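Local structure of PAC2 family protein (Streptomyces avermitilis, 3MNF) at the interface of chains A and B and the interface of chains A and C. The protein is of unknown function but belongs to the PAC2 family, whose members include chaperones of proteasome assembly, and this fragment carries its PAC2 family region. Numbering follows the deposited sequence. Chains: chain A/B/C, PAC2 family protein.

Contact 1: the interface of chains A and B. Residues chain A 58, 63; chain B 137, 139, 152-154, 166.
The side chain of A:Arg63 runs extended through chi2 and then bends at chi3 (46°). This turns its NE toward the acidic end of B:Glu166. That chain has CG anti to its own carbonyl carbon and is bent at chi2 (-63°), so the carboxylate folds back to the arginine. A:Arg63 NE donates a nearly straight hydrogen bond to the carboxylate oxygen OE2 of B:Glu166, 3.2 Å long. The pair is also a salt bridge. OE2 lies at the edge of the guanidinium and in its plane. The N-H reaches OE2 from above the carboxylate plane, and the two planes are turned 49° apart, so this is not a flat two-pronged pairing. The syn lone pair of OE2 takes the hydroxyl of B:Ser139, with OG 2.7 Å from B:Glu166 OE2. B:Ser139 is a second-shell residue that likely steadies the carboxylate, so OE2 accepts from both sides of the interface. B:Val137 crosses A:Arg63 at about a right angle. Its CG1 sits over one guanidinium face, offset toward the rim, 3.9 Å from A:Arg63 CZ. On the neighbouring strand, A:Leu58 points its CD1 branch at the backbone of B:Thr152 to B:Tyr154, 3.3 Å from the carbonyl O of B:Lys153. The patch joins strands 55-59 and 62-66 of chain A to chain B. It contributes to the contact between two copies in the deposited assembly, which may not be the biological one.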
loop_
_atom_site.group_PDB
_atom_site.type_symbol
_atom_site.label_atom_id
_atom_site.label_comp_id
_atom_site.label_asym_id
_atom_site.label_seq_id
_atom_site.Cartn_x
_atom_site.Cartn_y
_atom_site.Cartn_z
ATOM N N LEU A 58 29.576 -5.822 12.464
ATOM C CA LEU A 58 30.768 -5.297 11.841
ATOM C C LEU A 58 31.368 -6.338 10.923
ATOM O O LEU A 58 31.676 -7.452 11.356
ATOM C CB LEU A 58 31.760 -4.882 12.908
ATOM C CG LEU A 58 31.272 -3.688 13.725
ATOM C CD1 LEU A 58 32.132 -3.458 14.979
ATOM C CD2 LEU A 58 31.204 -2.438 12.862
ATOM N N ARG A 63 30.067 -1.219 9.329
ATOM C CA ARG A 63 28.748 -1.495 9.895
ATOM C C ARG A 63 27.771 -2.055 8.848
ATOM O O ARG A 63 27.681 -1.535 7.726
ATOM C CB ARG A 63 28.179 -0.224 10.546
ATOM C CG ARG A 63 28.564 -0.040 12.003
ATOM C CD ARG A 63 28.290 1.368 12.519
ATOM N NE ARG A 63 26.976 1.874 12.134
ATOM C CZ ARG A 63 25.909 1.916 12.932
ATOM N NH1 ARG A 63 25.973 1.499 14.192
ATOM N NH2 ARG A 63 24.756 2.382 12.461
ATOM N N VAL B 137 29.169 8.277 15.654
ATOM C CA VAL B 137 29.167 7.098 14.808
ATOM C C VAL B 137 29.020 7.650 13.409
ATOM O O VAL B 137 28.175 8.519 13.159
ATOM C CB VAL B 137 27.986 6.111 15.115
ATOM C CG1 VAL B 137 27.795 5.112 13.974
ATOM C CG2 VAL B 137 28.182 5.359 16.458
ATOM N N SER B 139 29.823 6.250 9.037
ATOM C CA SER B 139 30.361 5.300 8.057
ATOM C C SER B 139 30.901 6.041 6.848
ATOM O O SER B 139 31.240 5.431 5.840
ATOM C CB SER B 139 29.315 4.272 7.651
ATOM O OG SER B 139 29.196 3.287 8.657
ATOM N N THR B 152 34.002 2.868 16.715
ATOM C CA THR B 152 32.783 2.111 16.986
ATOM C C THR B 152 33.086 0.624 17.173
ATOM O O THR B 152 33.489 -0.078 16.229
ATOM C CB THR B 152 31.694 2.331 15.894
ATOM O OG1 THR B 152 30.472 1.714 16.317
ATOM C CG2 THR B 152 32.125 1.771 14.499
ATOM N N LYS B 153 32.920 0.157 18.405
ATOM C CA LYS B 153 32.984 -1.275 18.670
ATOM C C LYS B 153 31.605 -1.927 18.489
ATOM O O LYS B 153 31.508 -3.114 18.186
ATOM C CB LYS B 153 33.569 -1.550 20.059
ATOM C CG LYS B 153 35.042 -1.933 20.031
ATOM C CD LYS B 153 35.657 -1.872 21.422
ATOM C CE LYS B 153 37.057 -2.484 21.415
ATOM N NZ LYS B 153 37.893 -2.055 22.570
ATOM N N TYR B 154 30.554 -1.120 18.613
ATOM C CA TYR B 154 29.183 -1.610 18.751
ATOM C C TYR B 154 28.615 -2.583 17.712
ATOM O O TYR B 154 28.573 -2.310 16.503
ATOM C CB TYR B 154 28.202 -0.462 18.951
ATOM C CG TYR B 154 26.843 -0.961 19.372
ATOM C CD1 TYR B 154 26.605 -1.353 20.693
ATOM C CD2 TYR B 154 25.796 -1.066 18.450
ATOM C CE1 TYR B 154 25.370 -1.821 21.086
ATOM C CE2 TYR B 154 24.545 -1.537 18.844
ATOM C CZ TYR B 154 24.352 -1.909 20.163
ATOM O OH TYR B 154 23.138 -2.379 20.555
ATOM N N GLU B 166 22.742 4.994 8.652
ATOM C CA GLU B 166 23.211 4.076 7.609
ATOM C C GLU B 166 22.573 4.289 6.237
ATOM O O GLU B 166 23.238 4.123 5.216
ATOM C CB GLU B 166 23.114 2.618 8.050
ATOM C CG GLU B 166 24.210 2.217 9.026
ATOM C CD GLU B 166 25.613 2.310 8.419
ATOM O OE1 GLU B 166 25.788 1.860 7.259
ATOM O OE2 GLU B 166 26.532 2.839 9.106
#

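Contact 2: the interface of chains A and C. Residues chain A 37-39, 107, 110-111; chain C 37-39, 107, 110-111.
Strand 36-40 and the C-terminal end of helix 97-111 of chain A meet the same two elements of chain C. A two-fold axis relates them, so the strand of each chain packs against the helix of the other. The two Phe38 rings slide past each other in opposite directions near the axis. A:Phe38 CD2 lies 3.5 Å from C:Phe38 CD2. Each ring has its CG between the backbone N and the carbonyl carbon, the crowded position (chi1 63°). The Phe107 rings approach tip to tip, with A:Phe107 CZ 4.0 Å from C:Phe107 CZ. The CD1-CE1 edge of each Phe107 faces the other chain's strand. The backbone O of A:Phe38 lies in the plane of the C:Phe107 ring, at its edge. On the same edge, C:Phe107 CE1 touches the methyl CB of A:Ala39 at 3.6 Å. A:Leu111 crosses C:Phe38 obliquely, and its CD2 branch rests 3.6 Å from C:Phe38 CB. Farther out, A:Val37 has CG1 anti to its backbone N (chi1 170°). This methyl lies across the folded chain of C:Glu110, 3.9 Å from C:Glu110 CB. The glutamate bends at chi2 (-60°), which folds its carboxylate back so that C:Glu110 OE1 also comes near A:Val37 CG1, 3.5 Å away. No polar pair bonds across the patch. It forms a symmetric, mainly apolar joint between the two copies, which may be a dimer contact of the protein or only a feature of the crystal.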
loop_
_atom_site.group_PDB
_atom_site.type_symbol
_atom_site.label_atom_id
_atom_site.label_comp_id
_atom_site.label_asym_id
_atom_site.label_seq_id
_atom_site.Cartn_x
_atom_site.Cartn_y
_atom_site.Cartn_z
ATOM N N VAL A 37 20.594 -19.883 -0.377
ATOM C CA VAL A 37 19.539 -18.834 -0.323
ATOM C C VAL A 37 19.181 -18.261 -1.696
ATOM O O VAL A 37 20.042 -18.046 -2.532
ATOM C CB VAL A 37 19.959 -17.654 0.611
ATOM C CG1 VAL A 37 19.022 -16.479 0.484
ATOM C CG2 VAL A 37 19.997 -18.096 2.060
ATOM N N PHE A 38 17.910 -18.008 -1.937
ATOM C CA PHE A 38 17.532 -17.308 -3.152
ATOM C C PHE A 38 16.465 -16.221 -2.949
ATOM O O PHE A 38 16.155 -15.489 -3.882
ATOM C CB PHE A 38 17.067 -18.301 -4.194
ATOM C CG PHE A 38 15.856 -19.041 -3.791
ATOM C CD1 PHE A 38 15.961 -20.210 -3.054
ATOM C CD2 PHE A 38 14.597 -18.565 -4.126
ATOM C CE1 PHE A 38 14.831 -20.907 -2.661
ATOM C CE2 PHE A 38 13.461 -19.245 -3.736
ATOM C CZ PHE A 38 13.582 -20.423 -2.992
ATOM N N ALA A 39 15.891 -16.108 -1.758
ATOM C CA ALA A 39 14.894 -15.069 -1.544
ATOM C C ALA A 39 14.659 -14.760 -0.076
ATOM O O ALA A 39 14.611 -15.653 0.741
ATOM C CB ALA A 39 13.567 -15.449 -2.230
ATOM N N PHE A 107 5.963 -18.626 -4.197
ATOM C CA PHE A 107 7.208 -19.322 -4.348
ATOM C C PHE A 107 6.943 -20.805 -4.503
ATOM O O PHE A 107 7.501 -21.452 -5.416
ATOM C CB PHE A 107 8.126 -19.088 -3.176
ATOM C CG PHE A 107 8.847 -17.801 -3.242
ATOM C CD1 PHE A 107 9.788 -17.571 -4.228
ATOM C CD2 PHE A 107 8.594 -16.793 -2.307
ATOM C CE1 PHE A 107 10.464 -16.338 -4.299
ATOM C CE2 PHE A 107 9.273 -15.576 -2.356
ATOM C CZ PHE A 107 10.205 -15.345 -3.356
ATOM N N GLU A 110 5.762 -21.321 -8.090
ATOM C CA GLU A 110 6.805 -21.190 -9.104
ATOM C C GLU A 110 7.746 -22.375 -9.073
ATOM O O GLU A 110 8.193 -22.840 -10.121
ATOM C CB GLU A 110 7.598 -19.905 -8.934
ATOM C CG GLU A 110 6.778 -18.649 -9.092
ATOM C CD GLU A 110 6.089 -18.489 -10.460
ATOM O OE1 GLU A 110 6.635 -18.906 -11.512
ATOM O OE2 GLU A 110 4.986 -17.899 -10.482
ATOM N N LEU A 111 8.028 -22.868 -7.868
ATOM C CA LEU A 111 8.983 -23.953 -7.678
ATOM C C LEU A 111 8.370 -25.322 -7.860
ATOM O O LEU A 111 9.085 -26.316 -7.860
ATOM C CB LEU A 111 9.626 -23.872 -6.306
ATOM C CG LEU A 111 10.533 -22.661 -6.079
ATOM C CD1 LEU A 111 10.687 -22.371 -4.579
ATOM C CD2 LEU A 111 11.867 -22.854 -6.747
ATOM N N VAL C 37 12.909 -21.983 -13.027
ATOM C CA VAL C 37 12.210 -20.839 -12.379
ATOM C C VAL C 37 12.182 -20.931 -10.852
ATOM O O VAL C 37 12.003 -21.996 -10.288
ATOM C CB VAL C 37 10.740 -20.707 -12.893
ATOM C CG1 VAL C 37 9.948 -19.721 -12.073
ATOM C CG2 VAL C 37 10.710 -20.276 -14.345
ATOM N N PHE C 38 12.357 -19.814 -10.172
ATOM C CA PHE C 38 12.173 -19.811 -8.732
ATOM C C PHE C 38 11.397 -18.596 -8.198
ATOM O O PHE C 38 11.081 -18.546 -7.015
ATOM C CB PHE C 38 13.514 -19.913 -8.041
ATOM C CG PHE C 38 14.396 -18.762 -8.312
ATOM C CD1 PHE C 38 15.225 -18.760 -9.423
ATOM C CD2 PHE C 38 14.391 -17.659 -7.472
ATOM C CE1 PHE C 38 16.049 -17.681 -9.693
ATOM C CE2 PHE C 38 15.202 -16.573 -7.732
ATOM C CZ PHE C 38 16.033 -16.584 -8.856
ATOM N N ALA C 39 11.096 -17.614 -9.039
ATOM C CA ALA C 39 10.343 -16.467 -8.552
ATOM C C ALA C 39 9.690 -15.667 -9.665
ATOM O O ALA C 39 10.282 -15.454 -10.700
ATOM C CB ALA C 39 11.246 -15.557 -7.697
ATOM N N PHE C 107 16.758 -9.765 -4.893
ATOM C CA PHE C 107 17.111 -11.067 -5.382
ATOM C C PHE C 107 18.588 -11.099 -5.711
ATOM O O PHE C 107 19.303 -12.042 -5.307
ATOM C CB PHE C 107 16.308 -11.445 -6.599
ATOM C CG PHE C 107 14.954 -11.941 -6.281
ATOM C CD1 PHE C 107 14.783 -13.133 -5.602
ATOM C CD2 PHE C 107 13.821 -11.217 -6.661
ATOM C CE1 PHE C 107 13.493 -13.599 -5.285
ATOM C CE2 PHE C 107 12.537 -11.679 -6.370
ATOM C CZ PHE C 107 12.372 -12.868 -5.676
ATOM N N GLU C 110 20.430 -11.408 -2.389
ATOM C CA GLU C 110 20.331 -12.719 -1.752
ATOM C C GLU C 110 21.161 -13.747 -2.491
ATOM O O GLU C 110 21.777 -14.611 -1.869
ATOM C CB GLU C 110 18.891 -13.196 -1.663
ATOM C CG GLU C 110 18.001 -12.315 -0.821
ATOM C CD GLU C 110 18.440 -12.162 0.647
ATOM O OE1 GLU C 110 18.987 -13.111 1.262
ATOM O OE2 GLU C 110 18.196 -11.070 1.208
ATOM N N LEU C 111 21.185 -13.636 -3.819
ATOM C CA LEU C 111 21.871 -14.603 -4.666
ATOM C C LEU C 111 23.344 -14.308 -4.828
ATOM O O LEU C 111 24.068 -15.112 -5.404
ATOM C CB LEU C 111 21.223 -14.677 -6.036
ATOM C CG LEU C 111 19.805 -15.248 -6.058
ATOM C CD1 LEU C 111 19.056 -14.796 -7.320
ATOM C CD2 LEU C 111 19.824 -16.748 -5.932
#

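The C-alpha centres of contact 1 and contact 2 are about 31 Å apart. The two share no residue and no element of chain A: contact 1 uses strands 55-59 and 62-66, and contact 2 uses strand 36-40 and helix 97-111. Chain A can therefore hold chains B and C at the same time. The joints differ in kind. Contact 1 pairs unlike surfaces and has a charged centre, whereas contact 2 pairs like surfaces about a two-fold and is mostly apolar. Together such joints could link copies into the deposited six-chain assembly, which may or may not exist in solution.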